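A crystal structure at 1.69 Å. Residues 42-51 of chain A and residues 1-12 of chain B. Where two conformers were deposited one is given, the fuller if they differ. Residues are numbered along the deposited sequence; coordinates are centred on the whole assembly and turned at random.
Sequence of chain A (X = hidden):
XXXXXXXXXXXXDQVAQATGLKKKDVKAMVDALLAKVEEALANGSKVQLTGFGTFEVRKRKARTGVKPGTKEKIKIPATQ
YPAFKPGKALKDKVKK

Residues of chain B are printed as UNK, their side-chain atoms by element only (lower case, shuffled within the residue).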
ATOM      1  N   ALA A  42      -2.829  11.558   6.729  1.00 17.50           N
ATOM      2  CA  ALA A  42      -2.507  12.866   7.332  1.00 18.24           C
ATOM      3  C   ALA A  42      -3.705  13.423   8.133  1.00 18.13           C
ATOM      4  O   ALA A  42      -3.523  14.108   9.141  1.00 19.22           O
ATOM      5  CB  ALA A  42      -2.054  13.838   6.261  1.00 18.59           C
ATOM      6  N   ASN A  43      -4.933  13.104   7.709  1.00 17.11           N
ATOM      7  CA  ASN A  43      -6.134  13.493   8.425  1.00 17.47           C
ATOM      8  C   ASN A  43      -6.482  12.610   9.606  1.00 18.62           C
ATOM      9  O   ASN A  43      -7.419  12.922  10.345  1.00 19.52           O
ATOM     10  CB  ASN A  43      -7.347  13.546   7.476  1.00 17.77           C
ATOM     11  CG  ASN A  43      -7.281  14.681   6.504  1.00 18.01           C
ATOM     12  OD1 ASN A  43      -6.738  15.751   6.821  1.00 18.74           O
ATOM     13  ND2 ASN A  43      -7.892  14.497   5.316  1.00 19.30           N
ATOM     14  N   GLY A  44      -5.805  11.478   9.707  1.00 18.09           N
ATOM     15  CA  GLY A  44      -6.034  10.500  10.736  1.00 19.30           C
ATOM     16  C   GLY A  44      -7.053   9.439  10.388  1.00 19.22           C
ATOM     17  O   GLY A  44      -7.489   8.712  11.284  1.00 20.30           O
ATOM     18  N   SER A  45      -7.408   9.365   9.118  1.00 18.06           N
ATOM     19  CA  SER A  45      -8.284   8.298   8.601  1.00 19.08           C
ATOM     20  C   SER A  45      -7.561   6.945   8.675  1.00 19.27           C
ATOM     21  O   SER A  45      -6.315   6.878   8.569  1.00 19.66           O
ATOM     22  CB  SER A  45      -8.694   8.591   7.150  1.00 18.85           C
ATOM     23  OG  SER A  45      -9.482   9.792   7.073  1.00 19.27           O
ATOM     24  N   LYS A  46      -8.340   5.873   8.860  1.00 20.17           N
ATOM     25  CA  LYS A  46      -7.878   4.520   8.532  1.00 22.00           C
ATOM     26  C   LYS A  46      -8.126   4.341   7.024  1.00 21.12           C
ATOM     27  O   LYS A  46      -9.140   4.810   6.525  1.00 21.72           O
ATOM     28  CB  LYS A  46      -8.683   3.471   9.299  1.00 25.42           C
ATOM     29  CG  LYS A  46      -8.787   3.670  10.798  1.00 30.13           C
ATOM     30  CD  LYS A  46      -7.483   3.440  11.545  0.60 31.59           C
ATOM     31  CE  LYS A  46      -7.594   3.852  13.022  0.60 33.15           C
ATOM     32  NZ  LYS A  46      -7.306   5.281  13.337  0.60 32.94           N
ATOM     33  N   VAL A  47      -7.228   3.655   6.323  1.00 18.54           N
ATOM     34  CA  VAL A  47      -7.387   3.397   4.919  1.00 19.31           C
ATOM     35  C   VAL A  47      -7.484   1.879   4.821  1.00 19.78           C
ATOM     36  O   VAL A  47      -6.496   1.177   4.960  1.00 19.75           O
ATOM     37  CB  VAL A  47      -6.230   3.942   4.070  1.00 19.40           C
ATOM     38  CG1 VAL A  47      -6.411   3.522   2.645  1.00 19.45           C
ATOM     39  CG2 VAL A  47      -6.157   5.454   4.170  1.00 18.85           C
ATOM     40  N   GLN A  48      -8.680   1.404   4.526  1.00 21.06           N
ATOM     41  CA  GLN A  48      -8.981  -0.006   4.521  1.00 23.49           C
ATOM     42  C   GLN A  48      -9.051  -0.475   3.063  1.00 25.07           C
ATOM     43  O   GLN A  48      -9.827   0.061   2.272  1.00 27.62           O
ATOM     44  CB  GLN A  48     -10.337  -0.219   5.226  1.00 27.71           C
ATOM     45  CG  GLN A  48     -10.876  -1.634   5.155  1.00 33.60           C
ATOM     46  CD  GLN A  48     -12.382  -1.601   4.942  1.00 39.50           C
ATOM     47  OE1 GLN A  48     -12.857  -2.102   3.779  1.00 42.26           O
ATOM     48  NE2 GLN A  48     -13.110  -1.074   5.793  1.00 42.60           N
ATOM     49  N   LEU A  49      -8.237  -1.457   2.706  1.00 23.51           N
ATOM     50  CA  LEU A  49      -8.207  -1.986   1.337  1.00 25.64           C
ATOM     51  C   LEU A  49      -8.611  -3.442   1.482  1.00 27.32           C
ATOM     52  O   LEU A  49      -7.794  -4.309   1.775  1.00 26.42           O
ATOM     53  CB  LEU A  49      -6.830  -1.829   0.703  1.00 24.20           C
ATOM     54  CG  LEU A  49      -6.269  -0.417   0.611  1.00 26.02           C
ATOM     55  CD1 LEU A  49      -4.897  -0.418  -0.011  1.00 26.91           C
ATOM     56  CD2 LEU A  49      -7.240   0.402  -0.232  1.00 28.17           C
ATOM     57  N   THR A  50      -9.908  -3.694   1.310  1.00 29.26           N
ATOM     58  CA  THR A  50     -10.471  -5.004   1.495  1.00 33.36           C
ATOM     59  C   THR A  50      -9.698  -6.001   0.656  1.00 31.92           C
ATOM     60  O   THR A  50      -9.471  -5.781  -0.525  1.00 34.71           O
ATOM     61  CB  THR A  50     -11.972  -5.032   1.078  1.00 37.52           C
ATOM     62  OG1 THR A  50     -12.741  -4.341   2.064  1.00 41.36           O
ATOM     63  CG2 THR A  50     -12.485  -6.438   0.966  1.00 40.93           C
ATOM     64  N   GLY A  51      -9.255  -7.066   1.297  1.00 31.94           N
ATOM     65  CA  GLY A  51      -8.553  -8.115   0.604  1.00 31.81           C
ATOM     66  C   GLY A  51      -7.067  -7.927   0.540  1.00 29.85           C
ATOM     67  O   GLY A  51      -6.381  -8.788  -0.002  1.00 32.12           O
TER
ATOM     68  N   UNK B   1     -10.557  12.215  12.440  1.00 23.31           N
ATOM     69  CA  UNK B   1     -10.682  12.465  10.979  1.00 22.30           C
ATOM     70  C   UNK B   1     -12.132  12.784  10.670  1.00 22.91           C
ATOM     71  O   UNK B   1     -13.047  12.247  11.335  1.00 23.24           O
ATOM     72  c   UNK B   1     -10.212  11.267  10.173  1.00 21.79           C
ATOM     73  N   UNK B   2     -12.371  13.659   9.698  1.00 22.26           N
ATOM     74  CA  UNK B   2     -13.774  13.911   9.244  1.00 24.68           C
ATOM     75  C   UNK B   2     -14.390  12.649   8.634  1.00 25.45           C
ATOM     76  O   UNK B   2     -15.604  12.366   8.835  1.00 26.86           O
ATOM     77  c   UNK B   2     -13.821  15.079   8.276  1.00 24.65           C
ATOM     78  N   UNK B   3     -13.578  11.901   7.889  1.00 24.65           N
ATOM     79  CA  UNK B   3     -13.930  10.588   7.365  1.00 26.55           C
ATOM     80  C   UNK B   3     -13.100   9.522   8.104  1.00 25.28           C
ATOM     81  O   UNK B   3     -11.907   9.410   7.905  1.00 23.81           O
ATOM     82  c   UNK B   3     -13.680  10.571   5.865  1.00 29.31           C
ATOM     83  c   UNK B   3     -14.372   9.439   5.165  1.00 34.39           C
ATOM     84  c   UNK B   3     -14.487   8.302   2.931  1.00 40.55           C
ATOM     85  n   UNK B   3     -15.362   7.354   3.683  1.00 41.60           N
ATOM     86  c   UNK B   3     -14.287   9.628   3.652  1.00 38.68           C
ATOM     87  N   UNK B   4     -13.724   8.783   9.033  1.00 25.66           N
ATOM     88  CA  UNK B   4     -12.926   7.908   9.885  1.00 26.36           C
ATOM     89  C   UNK B   4     -12.265   6.737   9.151  1.00 24.87           C
ATOM     90  O   UNK B   4     -11.137   6.340   9.480  1.00 24.01           O
ATOM     91  c   UNK B   4     -14.701   9.350  14.256  1.00 40.81           C
ATOM     92  n   UNK B   4     -13.469  10.196  14.339  1.00 41.48           N
ATOM     93  c   UNK B   4     -14.215   8.553  11.953  1.00 33.55           C
ATOM     94  c   UNK B   4     -14.516   8.127  13.370  1.00 38.34           C
ATOM     95  c   UNK B   4     -13.725   7.405  11.094  1.00 29.91           C
ATOM     96  N   UNK B   5     -12.970   6.163   8.175  1.00 24.75           N
ATOM     97  CA  UNK B   5     -12.440   5.062   7.404  1.00 24.95           C
ATOM     98  C   UNK B   5     -12.589   5.406   5.925  1.00 23.40           C
ATOM     99  O   UNK B   5     -13.689   5.739   5.464  1.00 23.90           O
ATOM    100  o   UNK B   5     -13.176   3.463   9.083  1.00 30.72           O
ATOM    101  c   UNK B   5     -12.478   2.619   6.905  1.00 29.79           C
ATOM    102  c   UNK B   5     -13.160   3.739   7.673  1.00 29.31           C
ATOM    103  N   UNK B   6     -11.485   5.330   5.198  1.00 21.27           N
ATOM    104  CA  UNK B   6     -11.505   5.510   3.786  1.00 21.12           C
ATOM    105  C   UNK B   6     -11.305   4.140   3.152  1.00 20.27           C
ATOM    106  O   UNK B   6     -10.311   3.498   3.407  1.00 20.26           O
ATOM    107  c   UNK B   6     -10.285   6.583   1.821  1.00 22.61           C
ATOM    108  c   UNK B   6     -10.418   6.516   3.349  1.00 21.55           C
ATOM    109  c   UNK B   6     -10.735   7.885   3.968  1.00 23.13           C
ATOM    110  N   UNK B   7     -12.255   3.703   2.346  1.00 19.53           N
ATOM    111  CA  UNK B   7     -12.194   2.393   1.735  1.00 19.07           C
ATOM    112  C   UNK B   7     -11.578   2.366   0.354  1.00 18.82           C
ATOM    113  O   UNK B   7     -11.374   3.406  -0.260  1.00 17.87           O
ATOM    114  c   UNK B   7     -13.608   1.817   1.614  1.00 20.28           C
ATOM    115  c   UNK B   7     -14.261   1.797   2.964  1.00 21.11           C
ATOM    116  o   UNK B   7     -14.382   2.641   0.715  1.00 20.73           O
ATOM    117  N   UNK B   8     -11.349   1.156  -0.161  1.00 19.55           N
ATOM    118  CA  UNK B   8     -10.901   0.994  -1.548  1.00 19.61           C
ATOM    119  C   UNK B   8     -11.893   1.684  -2.497  1.00 20.06           C
ATOM    120  O   UNK B   8     -11.486   2.460  -3.362  1.00 18.80           O
ATOM    121  c   UNK B   8     -10.547  -3.238  -2.889  1.00 33.37           C
ATOM    122  c   UNK B   8      -9.653  -2.169  -3.464  1.00 28.04           C
ATOM    123  n   UNK B   8     -10.392  -4.559  -3.579  1.00 35.11           N
ATOM    124  c   UNK B   8     -10.140  -0.733  -3.269  1.00 24.74           C
ATOM    125  c   UNK B   8     -10.697  -0.493  -1.888  1.00 21.53           C
ATOM    126  N   UNK B   9     -13.187   1.471  -2.262  1.00 20.48           N
ATOM    127  CA  UNK B   9     -14.230   2.113  -3.037  1.00 22.02           C
ATOM    128  C   UNK B   9     -14.155   3.655  -2.954  1.00 21.94           C
ATOM    129  O   UNK B   9     -14.324   4.352  -3.988  1.00 22.81           O
ATOM    130  c   UNK B   9     -15.598   1.605  -2.576  1.00 23.38           C
ATOM    131  N   UNK B  10     -13.917   4.213  -1.759  1.00 21.20           N
ATOM    132  CA  UNK B  10     -13.748   5.665  -1.637  1.00 21.64           C
ATOM    133  C   UNK B  10     -12.559   6.153  -2.457  1.00 20.36           C
ATOM    134  O   UNK B  10     -12.644   7.179  -3.084  1.00 21.40           O
ATOM    135  c   UNK B  10     -14.714   5.908   0.684  1.00 24.44           C
ATOM    136  c   UNK B  10     -13.505   6.104  -0.211  1.00 22.01           C
ATOM    137  o   UNK B  10     -15.862   6.033   0.181  1.00 26.31           O
ATOM    138  o   UNK B  10     -14.509   5.631   1.905  1.00 25.27           O
ATOM    139  N   UNK B  11     -11.461   5.409  -2.399  1.00 19.60           N
ATOM    140  CA  UNK B  11     -10.258   5.779  -3.148  1.00 19.61           C
ATOM    141  C   UNK B  11     -10.456   5.760  -4.652  1.00 20.30           C
ATOM    142  O   UNK B  11      -9.959   6.641  -5.331  1.00 20.11           O
ATOM    143  c   UNK B  11      -7.829   6.579  -1.254  1.00 20.51           C
ATOM    144  c   UNK B  11      -7.583   4.118  -0.903  1.00 20.20           C
ATOM    145  c   UNK B  11      -9.083   4.903  -2.733  1.00 18.95           C
ATOM    146  c   UNK B  11      -8.528   5.219  -1.341  1.00 19.70           C
ATOM    147  N   UNK B  12     -11.189   4.780  -5.160  1.00 21.42           N
ATOM    148  CA  UNK B  12     -11.538   4.748  -6.600  1.00 23.15           C
ATOM    149  C   UNK B  12     -12.252   6.038  -6.963  1.00 24.18           C
ATOM    150  O   UNK B  12     -11.954   6.678  -7.953  1.00 24.88           O
ATOM    151  c   UNK B  12     -13.096   3.623  -8.301  1.00 26.76           C
ATOM    152  c   UNK B  12     -11.570   2.217  -6.858  1.00 23.66           C
ATOM    153  c   UNK B  12     -12.401   3.496  -6.948  1.00 24.15           C
TER
HETATM  154  O   HOH W   1      -9.964   7.384  11.856  1.00 34.62           O
HETATM  155  O   HOH W   2     -11.988  -1.740   0.995  1.00 24.22           O

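Position 1 of chain B carries a single side-chain carbon, so the residue can be read directly as alanine. That carbon points toward chain A, with B:Ala1 CB 3.3 Å from A:Asn43 O and 3.5 Å from A:Ser45 OG. A:Gly44, beside it, has a positive phi (90°) and closes a Schellman motif after the preceding helix.

Position 2 again has one carbon, which makes no contact with the other stretch; it is B:Ala2.

Position 3 has four carbons in a row ending in nitrogen, the pattern of lysine. The chain of B:Lys3 leads away from chain A, and B:Lys3 NZ donates to the backbone O of position 5 at 2.9 Å. Its own backbone serves the contact: A:Ser45 OG donates to B:Lys3 O at 2.6 Å.

Position 4 repeats the four carbons and terminal nitrogen, but its CA-to-CB bond points away. This is B:Lys4. Its carbonyl does the work, accepting from A:Lys46 N (2.9 Å to B:Lys4 O, 165° at the hydrogen) and from water 1, which also donates to A:Gly44 O.

Position 5 shows a CB bearing one oxygen and one carbon, hence threonine. The methyl, B:Thr5 CG2, is 3.9 Å from A:Gln48 NE2.

Position 6 has a CB bearing two carbons and no heteroatom: valine, buried. B:Val6 CG2 packs 3.8 Å from A:Ser45 CB. The backbone binds through both polar atoms, B:Val6 N to A:Lys46 O at 2.7 Å and nearly linear (177°), and A:Gln48 N to B:Val6 O at 2.9 Å.

Position 7 again has a CB with one oxygen and one carbon, so it is threonine. With chi1 in p, B:Thr7 OG1 accepts from the backbone N of position 10 at 3.0 Å, capping the helix that follows.

Position 8 has four carbons in a row and a nitrogen. It is lysine, and B:Lys8 NZ makes a weak hydrogen bond to A:Thr50 O at 3.4 Å.

Position 9 has one carbon, out of contact: B:Ala9. Position 10 has two carbons, the second carrying two oxygens, which fits aspartate; B:Asp10 forms a salt bridge with B:Lys3, although the placement of its OD2 is less sure. Position 11 has four carbons forked at the second, a leucine, with B:Leu11 CD1 3.8 Å from both A:Val47 CG1 and A:Leu49 CD2. Position 12 has three carbons branched at CB and lies out of reach of chain A: B:Val12.

The contact is a parallel strand pairing, with A:Lys46 opposite B:Thr5 and A:Val47 opposite B:Val6. The three backbone bonds at its centre alternate in direction, and CA-H...O contacts such as A:Val47 CA to B:Val6 O (3.3 Å) lie between them. On the face of A:Val47 and B:Val6, B:Leu11 extends the apolar packing from the helix. Altogether 607 Å² is buried, summed over both sides.

Chain B, residues 1-12: AAKKTVTKADLV
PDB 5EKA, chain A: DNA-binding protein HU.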